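Local coordinates for protein Ufm1-specific protease (Caenorhabditis elegans, PDB 5EJJ) that is a thiol protease that cleaves the peptide bond at the C-terminal glycine of the ubiquitin-like modifier Ufm1, and is needed to localise certain odorant receptors to sensory cilia, at residues S128-R132 with L343-S347; A181-D187 with A247-S253; T31-V37 with V49-E55. All coordinates share one frame; numbering follows the deposited sequence.

Interaction 1: S128-R132 with L343-S347; sequences SCVSR and LHSES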
# COMPACT_ATOMS: atom_id res chain seq x y z
N SER A 128 -1.48 -6.94 11.43
CA SER A 128 -0.05 -6.64 11.46
C SER A 128 0.41 -6.31 12.87
O SER A 128 -0.03 -5.31 13.41
CB SER A 128 0.26 -5.44 10.57
OG SER A 128 0.21 -5.79 9.21
N CYS A 129 1.29 -7.13 13.45
CA CYS A 129 2.00 -6.75 14.68
C CYS A 129 3.20 -5.88 14.35
O CYS A 129 3.90 -6.16 13.39
CB CYS A 129 2.52 -7.97 15.40
SG CYS A 129 1.26 -9.16 15.75
N VAL A 130 3.47 -4.85 15.14
CA VAL A 130 4.59 -3.97 14.83
C VAL A 130 5.33 -3.47 16.08
O VAL A 130 4.75 -3.35 17.14
CB VAL A 130 4.08 -2.78 14.00
CG1 VAL A 130 3.04 -2.04 14.76
CG2 VAL A 130 5.20 -1.85 13.63
N SER A 131 6.63 -3.23 15.97
CA SER A 131 7.40 -2.63 17.06
C SER A 131 8.57 -1.84 16.50
O SER A 131 9.01 -2.11 15.39
CB SER A 131 7.87 -3.69 18.05
OG SER A 131 8.76 -4.61 17.43
N ARG A 132 9.04 -0.83 17.24
CA ARG A 132 10.29 -0.14 16.90
C ARG A 132 11.42 -0.92 17.50
O ARG A 132 11.34 -1.40 18.65
CB ARG A 132 10.35 1.24 17.49
CG ARG A 132 9.83 2.30 16.63
CD ARG A 132 10.50 3.63 16.95
NE ARG A 132 10.94 4.24 15.70
CZ ARG A 132 11.67 5.33 15.63
NH1 ARG A 132 12.04 5.94 16.76
NH2 ARG A 132 12.05 5.81 14.43
N LEU A 343 2.23 2.34 10.39
CA LEU A 343 1.61 1.32 11.21
C LEU A 343 2.02 1.55 12.65
O LEU A 343 1.26 1.29 13.59
CB LEU A 343 1.98 -0.09 10.73
CG LEU A 343 1.70 -0.44 9.26
CD1 LEU A 343 2.13 -1.85 8.99
CD2 LEU A 343 0.24 -0.28 8.86
N HIS A 344 3.24 2.06 12.82
CA HIS A 344 3.72 2.35 14.16
C HIS A 344 3.45 3.81 14.52
O HIS A 344 3.60 4.72 13.69
CB HIS A 344 5.20 2.03 14.31
CG HIS A 344 5.64 1.94 15.74
ND1 HIS A 344 6.37 2.94 16.36
CD2 HIS A 344 5.44 0.99 16.68
CE1 HIS A 344 6.60 2.60 17.61
NE2 HIS A 344 6.05 1.42 17.83
N SER A 345 3.04 4.03 15.77
CA SER A 345 2.62 5.34 16.21
C SER A 345 3.78 6.34 16.26
O SER A 345 3.58 7.55 16.21
CB SER A 345 1.92 5.25 17.56
OG SER A 345 2.72 4.56 18.50
N GLU A 346 5.00 5.82 16.35
CA GLU A 346 6.16 6.69 16.39
C GLU A 346 6.77 6.84 15.01
O GLU A 346 7.93 7.24 14.86
CB GLU A 346 7.21 6.17 17.39
CG GLU A 346 6.80 6.33 18.85
CD GLU A 346 7.68 5.54 19.82
OE1 GLU A 346 8.72 4.97 19.39
OE2 GLU A 346 7.33 5.49 21.03
N SER A 347 6.00 6.51 13.98
CA SER A 347 6.51 6.63 12.62
C SER A 347 6.13 8.00 12.07
O SER A 347 5.07 8.55 12.39
CB SER A 347 5.98 5.52 11.71
OG SER A 347 6.65 4.29 11.96
O HOH W 1 8.68 3.98 14.18
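Val130 and His344 mark the nearest backbone approach, 6.4 Å from CA to CA, and the chains 128-132 and 343-346 run in nearly the same direction, 20° apart end to end. No direct hydrogen bond joins the two segments, so side chains make the contact. The His344 ring is its centre. CG lies opposite the backbone N (chi1 -164°), which stands the ring up against the strand. The backbone N of Arg132 sits over one ring face. Val130 CG2 packs on His344 CB at 3.9 Å. On this same side of the ring, Arg132 CG comes within 3.4 Å of His344 CE1. The guanidinium lies 19° from the plane of the ring. Glu346 O lies over the centre of the guanidinium. The Glu346 carboxylate is turned almost at right angles to the guanidinium plane. Arg132 NH1 and Glu346 OE1 are 4.3 Å apart, too far for a salt bridge, though the opposite charges probably still attract. One water receives weak bonds from Arg132 NE and His344 ND1 and also bonds to Ser347 OG at 3.0 Å. At the other end Leu343 CD1 meets Ser128 CB. Glu242, from strand 235-247, binds Ser347 OG and so ties the loop to a second strand. The contact is a type I beta turn, His344 to Ser347, and the residue before it, laid on one face of a mixed beta sheet, over strand 127-139 between strands 199-205 and 235-247.

Interaction 2: A181-D187 with A247-S253; sequences AQQKYLD and AFFGDSS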
# COMPACT_ATOMS: atom_id res chain seq x y z
N ALA A 181 2.89 -23.05 25.20
CA ALA A 181 2.20 -22.32 24.14
C ALA A 181 0.76 -22.01 24.49
O ALA A 181 0.01 -22.90 24.88
CB ALA A 181 2.27 -23.09 22.83
N GLN A 182 0.40 -20.74 24.34
CA GLN A 182 -0.98 -20.31 24.55
C GLN A 182 -1.71 -20.23 23.19
O GLN A 182 -1.52 -19.28 22.43
CB GLN A 182 -0.99 -18.96 25.27
CG GLN A 182 0.17 -18.80 26.27
CD GLN A 182 0.27 -17.39 26.88
OE1 GLN A 182 1.29 -16.71 26.74
NE2 GLN A 182 -0.80 -16.97 27.58
N GLN A 183 -2.54 -21.22 22.89
CA GLN A 183 -3.28 -21.26 21.63
C GLN A 183 -4.18 -20.04 21.39
O GLN A 183 -4.55 -19.33 22.32
CB GLN A 183 -4.12 -22.53 21.59
CG GLN A 183 -3.28 -23.78 21.75
CD GLN A 183 -2.31 -23.94 20.61
OE1 GLN A 183 -2.62 -23.57 19.47
NE2 GLN A 183 -1.11 -24.48 20.90
N LYS A 184 -4.51 -19.80 20.12
CA LYS A 184 -5.44 -18.72 19.76
C LYS A 184 -5.08 -17.36 20.38
O LYS A 184 -5.96 -16.52 20.63
CB LYS A 184 -6.87 -19.10 20.15
CG LYS A 184 -7.18 -20.58 19.91
CD LYS A 184 -8.21 -20.79 18.82
CE LYS A 184 -8.10 -22.22 18.25
NZ LYS A 184 -7.72 -22.23 16.79
N TYR A 185 -3.78 -17.14 20.58
CA TYR A 185 -3.30 -16.09 21.46
C TYR A 185 -3.78 -14.68 21.13
O TYR A 185 -3.98 -13.89 22.04
CB TYR A 185 -1.78 -16.17 21.65
CG TYR A 185 -1.25 -15.23 22.72
CD1 TYR A 185 -0.58 -14.06 22.37
CD2 TYR A 185 -1.42 -15.49 24.06
CE1 TYR A 185 -0.10 -13.19 23.33
CE2 TYR A 185 -0.94 -14.62 25.04
CZ TYR A 185 -0.27 -13.47 24.66
OH TYR A 185 0.21 -12.57 25.61
N LEU A 186 -4.00 -14.36 19.86
CA LEU A 186 -4.54 -13.01 19.56
C LEU A 186 -5.84 -13.00 18.75
O LEU A 186 -6.19 -11.95 18.17
CB LEU A 186 -3.52 -12.10 18.84
CG LEU A 186 -2.17 -11.70 19.39
CD1 LEU A 186 -1.23 -12.85 19.20
CD2 LEU A 186 -1.66 -10.51 18.63
N ASP A 187 -6.53 -14.14 18.72
CA ASP A 187 -7.73 -14.29 17.90
C ASP A 187 -8.71 -13.14 18.04
O ASP A 187 -9.28 -12.68 17.05
CB ASP A 187 -8.41 -15.60 18.19
CG ASP A 187 -7.70 -16.76 17.56
OD1 ASP A 187 -6.54 -16.56 17.13
OD2 ASP A 187 -8.28 -17.87 17.49
N ALA A 247 -0.11 -11.30 12.25
CA ALA A 247 -0.90 -12.03 13.24
C ALA A 247 -2.09 -12.68 12.53
O ALA A 247 -3.05 -11.99 12.17
CB ALA A 247 -1.42 -11.07 14.27
N PHE A 248 -2.04 -13.99 12.31
CA PHE A 248 -3.14 -14.65 11.63
C PHE A 248 -4.10 -15.24 12.65
O PHE A 248 -3.68 -15.71 13.71
CB PHE A 248 -2.63 -15.75 10.69
CG PHE A 248 -1.85 -15.23 9.53
CD1 PHE A 248 -2.48 -14.50 8.53
CD2 PHE A 248 -0.50 -15.48 9.42
CE1 PHE A 248 -1.78 -14.02 7.45
CE2 PHE A 248 0.22 -15.00 8.35
CZ PHE A 248 -0.42 -14.27 7.36
N PHE A 249 -5.39 -15.19 12.35
CA PHE A 249 -6.39 -15.75 13.25
C PHE A 249 -6.11 -17.24 13.42
O PHE A 249 -5.98 -17.98 12.44
CB PHE A 249 -7.79 -15.51 12.71
CG PHE A 249 -8.88 -16.21 13.49
CD1 PHE A 249 -9.51 -15.57 14.56
CD2 PHE A 249 -9.29 -17.49 13.14
CE1 PHE A 249 -10.51 -16.21 15.28
CE2 PHE A 249 -10.28 -18.12 13.85
CZ PHE A 249 -10.89 -17.48 14.92
N GLY A 250 -5.98 -17.66 14.68
CA GLY A 250 -5.85 -19.06 15.01
C GLY A 250 -4.46 -19.53 15.38
O GLY A 250 -4.30 -20.71 15.68
N ASP A 251 -3.45 -18.67 15.36
CA ASP A 251 -2.10 -19.16 15.73
C ASP A 251 -1.70 -18.91 17.18
O ASP A 251 -2.20 -17.99 17.84
CB ASP A 251 -0.98 -18.78 14.74
CG ASP A 251 -0.99 -17.31 14.35
OD1 ASP A 251 -0.47 -17.01 13.25
OD2 ASP A 251 -1.51 -16.47 15.11
N SER A 252 -0.80 -19.77 17.66
CA SER A 252 -0.42 -19.84 19.06
C SER A 252 0.69 -18.87 19.34
O SER A 252 1.51 -18.60 18.47
CB SER A 252 0.07 -21.25 19.43
OG SER A 252 1.39 -21.53 18.99
N SER A 253 0.71 -18.35 20.56
CA SER A 253 1.77 -17.44 21.04
C SER A 253 3.14 -17.93 20.57
O SER A 253 4.01 -17.13 20.29
CB SER A 253 1.72 -17.30 22.57
OG SER A 253 2.22 -18.46 23.24
O HOH W 2 -3.70 -15.85 17.52
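Gln182 and Ser253 join through a pair of hydrogen bonds. Ser253 N gives to Gln182 O at 3.1 Å, arriving from above the carbonyl plane. Gln182 N gives to Ser253 OG, also 3.1 Å and nearly straight at 167°. That hydroxyl also bonds Gln176. Tyr185 N adds a longer, bent bond to Asp251 O, 3.3 Å. Asp187 OD1 takes the N-H of Gly250 at 2.7 Å, from above the carboxylate plane. A water joins Leu186 N, Asp187 OD1 and Asp251 O. Among the flat groups, the Asp187 carboxylate stacks on the Phe249 ring, planes 25° apart, with OD2 over the face toward the rim. Tyr185 CG lies opposite its backbone N (chi1 -172°), which brings a ring face against Ser253 CB in a CH-pi contact, 4.0 Å from the centroid. Apolar contact is slight: Leu186 CD2 touches Ala247 CB. With an alanine here instead of Asp187, Gly250 N would probably lose its acceptor, the bridging water one partner, and the Phe249 ring the carboxylate stacked on it. Each segment contains a turn, type I at 184-187 and type II at 248-251. They pack where strand 235-247 passes into helix 253-280, with Ser252 as N-cap. Tyr185 OH reaches Val172 in strand 171-173, and segment 181-187 leads to helix 187-190.

Interaction 3: T31-V37 with V49-E55; sequences TTIGGFV and VLFAYAE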
# COMPACT_ATOMS: atom_id res chain seq x y z
N THR A 31 18.42 -10.53 -21.49
CA THR A 31 17.98 -11.38 -22.59
C THR A 31 16.59 -11.98 -22.33
O THR A 31 15.57 -11.32 -22.54
CB THR A 31 19.00 -12.54 -22.88
OG1 THR A 31 19.09 -13.43 -21.76
CG2 THR A 31 20.40 -11.99 -23.21
N THR A 32 16.57 -13.23 -21.87
CA THR A 32 15.33 -13.93 -21.55
C THR A 32 14.78 -13.53 -20.18
O THR A 32 15.31 -12.64 -19.52
CB THR A 32 15.57 -15.44 -21.52
OG1 THR A 32 16.37 -15.77 -20.38
CG2 THR A 32 16.29 -15.90 -22.77
N ILE A 33 13.72 -14.21 -19.75
CA ILE A 33 13.06 -13.90 -18.48
C ILE A 33 12.76 -15.17 -17.68
O ILE A 33 12.21 -16.14 -18.22
CB ILE A 33 11.76 -13.11 -18.74
CG1 ILE A 33 12.09 -11.65 -19.07
CG2 ILE A 33 10.84 -13.18 -17.57
CD1 ILE A 33 10.90 -10.79 -19.41
N GLY A 34 13.14 -15.16 -16.40
CA GLY A 34 12.86 -16.27 -15.50
C GLY A 34 12.19 -15.72 -14.26
O GLY A 34 11.63 -14.62 -14.32
N GLY A 35 12.24 -16.44 -13.14
CA GLY A 35 11.78 -15.83 -11.90
C GLY A 35 11.67 -16.69 -10.66
O GLY A 35 11.87 -17.90 -10.71
N PHE A 36 11.33 -16.05 -9.54
CA PHE A 36 11.13 -16.77 -8.28
C PHE A 36 9.66 -16.79 -7.82
O PHE A 36 8.89 -15.87 -8.11
CB PHE A 36 12.02 -16.19 -7.18
CG PHE A 36 13.38 -15.82 -7.65
CD1 PHE A 36 13.68 -14.49 -7.96
CD2 PHE A 36 14.36 -16.78 -7.80
CE1 PHE A 36 14.94 -14.14 -8.40
CE2 PHE A 36 15.63 -16.44 -8.24
CZ PHE A 36 15.92 -15.12 -8.54
N VAL A 37 9.30 -17.85 -7.08
CA VAL A 37 7.95 -18.05 -6.59
C VAL A 37 7.93 -18.12 -5.05
O VAL A 37 8.54 -19.00 -4.44
CB VAL A 37 7.32 -19.32 -7.21
CG1 VAL A 37 5.91 -19.53 -6.75
CG2 VAL A 37 7.37 -19.22 -8.70
N VAL A 49 4.58 -14.07 -7.34
CA VAL A 49 5.40 -14.57 -8.42
C VAL A 49 6.23 -13.42 -8.97
O VAL A 49 5.71 -12.45 -9.50
CB VAL A 49 4.56 -15.22 -9.50
CG1 VAL A 49 5.45 -15.69 -10.62
CG2 VAL A 49 3.79 -16.39 -8.92
N LEU A 50 7.54 -13.50 -8.79
CA LEU A 50 8.39 -12.40 -9.22
C LEU A 50 9.25 -12.74 -10.44
O LEU A 50 10.08 -13.64 -10.40
CB LEU A 50 9.24 -11.88 -8.07
CG LEU A 50 8.39 -11.22 -6.99
CD1 LEU A 50 9.26 -10.80 -5.78
CD2 LEU A 50 7.59 -10.03 -7.55
N PHE A 51 9.01 -12.02 -11.53
CA PHE A 51 9.73 -12.25 -12.77
C PHE A 51 11.01 -11.41 -12.83
O PHE A 51 11.09 -10.31 -12.25
CB PHE A 51 8.83 -11.92 -13.97
CG PHE A 51 7.66 -12.84 -14.11
CD1 PHE A 51 6.44 -12.49 -13.58
CD2 PHE A 51 7.79 -14.05 -14.74
CE1 PHE A 51 5.34 -13.34 -13.70
CE2 PHE A 51 6.70 -14.93 -14.86
CZ PHE A 51 5.48 -14.57 -14.34
N ALA A 52 12.02 -11.93 -13.53
CA ALA A 52 13.29 -11.25 -13.69
C ALA A 52 14.04 -11.69 -14.95
O ALA A 52 13.99 -12.88 -15.33
CB ALA A 52 14.17 -11.48 -12.48
N TYR A 53 14.73 -10.74 -15.58
CA TYR A 53 15.65 -11.05 -16.67
C TYR A 53 16.88 -11.77 -16.10
O TYR A 53 17.16 -11.68 -14.91
CB TYR A 53 16.08 -9.77 -17.38
CG TYR A 53 14.96 -9.02 -18.06
CD1 TYR A 53 14.27 -8.02 -17.40
CD2 TYR A 53 14.60 -9.30 -19.37
CE1 TYR A 53 13.26 -7.31 -18.03
CE2 TYR A 53 13.57 -8.61 -20.01
CZ TYR A 53 12.91 -7.61 -19.33
OH TYR A 53 11.89 -6.90 -19.94
N ALA A 54 17.61 -12.48 -16.96
CA ALA A 54 18.64 -13.40 -16.49
C ALA A 54 19.73 -12.77 -15.62
O ALA A 54 20.30 -13.46 -14.77
CB ALA A 54 19.25 -14.16 -17.65
N GLU A 55 20.01 -11.48 -15.83
CA GLU A 55 20.98 -10.77 -14.97
C GLU A 55 20.58 -10.94 -13.52
O GLU A 55 21.39 -11.32 -12.67
CB GLU A 55 21.05 -9.27 -15.24
CG GLU A 55 21.20 -8.87 -16.67
CD GLU A 55 19.88 -8.45 -17.28
OE1 GLU A 55 19.23 -9.31 -17.93
OE2 GLU A 55 19.49 -7.26 -17.09
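Ile33 lies alongside the Tyr53 ring, both side chains pointing the same way. Ile33 CG1 sits over the ring face in a CH-pi contact, 3.8 Å from the centroid. CG1 takes the place beside the backbone N (chi1 -77°), and CD1 runs on across the ring to CE2, 3.5 Å away. The other branch, CG2, turns to Phe51 CD2. On the same face of the sheet Val37 CG1 meets Val49 CG2. Helix 8-19 packs here through Met11 and Leu18, and Tyr15 meets Phe51 edge-to-face. Phe36, Leu50 and Ala52 point to the opposite face, where helix 59-68 packs on Phe36 and Leu50 through Leu65.

The two segments form the antiparallel beta hairpin of strands 33-40 and 45-53, within the N-terminal MPN-domain region. Strand 33-40 continues the sheet to strand 74-81, while 45-53 is an outermost strand of that sheet within the chain.

Gly34 and Ala52 form a hydrogen-bonded pair, with N to O distances of 2.7 Å from Gly34 N to Ala52 O and 2.8 Å from Ala52 N to Gly34 O. Phe36 and Leu50 form the next such pair. Gly35 stands opposite Phe51 between them, 4.2 Å from CA to CA. On the outer edge Phe51 N bonds Asn327 OD1. Toward the open end the ladder weakens. Ala54 N gives a weak bond to Thr32 O at 3.4 Å. Thr31 O lies at the edge of the Tyr53 ring, near its plane.

Interaction 3 comes first along the chain and closes before the others open. Interaction 2 is nested inside the long loop closed by interaction 1. These two are neighbours: their centres lie about 20 Å apart, and they touch where Cys129 SG packs on Ala247 CB at 3.6 Å. Interaction 1 lies on the five-stranded mixed sheet, and interaction 2 begins at the end of its strand 235-247, which pairs with strand 127-139. Interaction 3 belongs to a separate four-stranded sheet in the MPN region. Its centre is about 33 Å from that of interaction 1 and 36 Å from that of interaction 2. All three lie away from the active-site residues Cys396, Asp520 and His522, so they describe how the non-catalytic part is built.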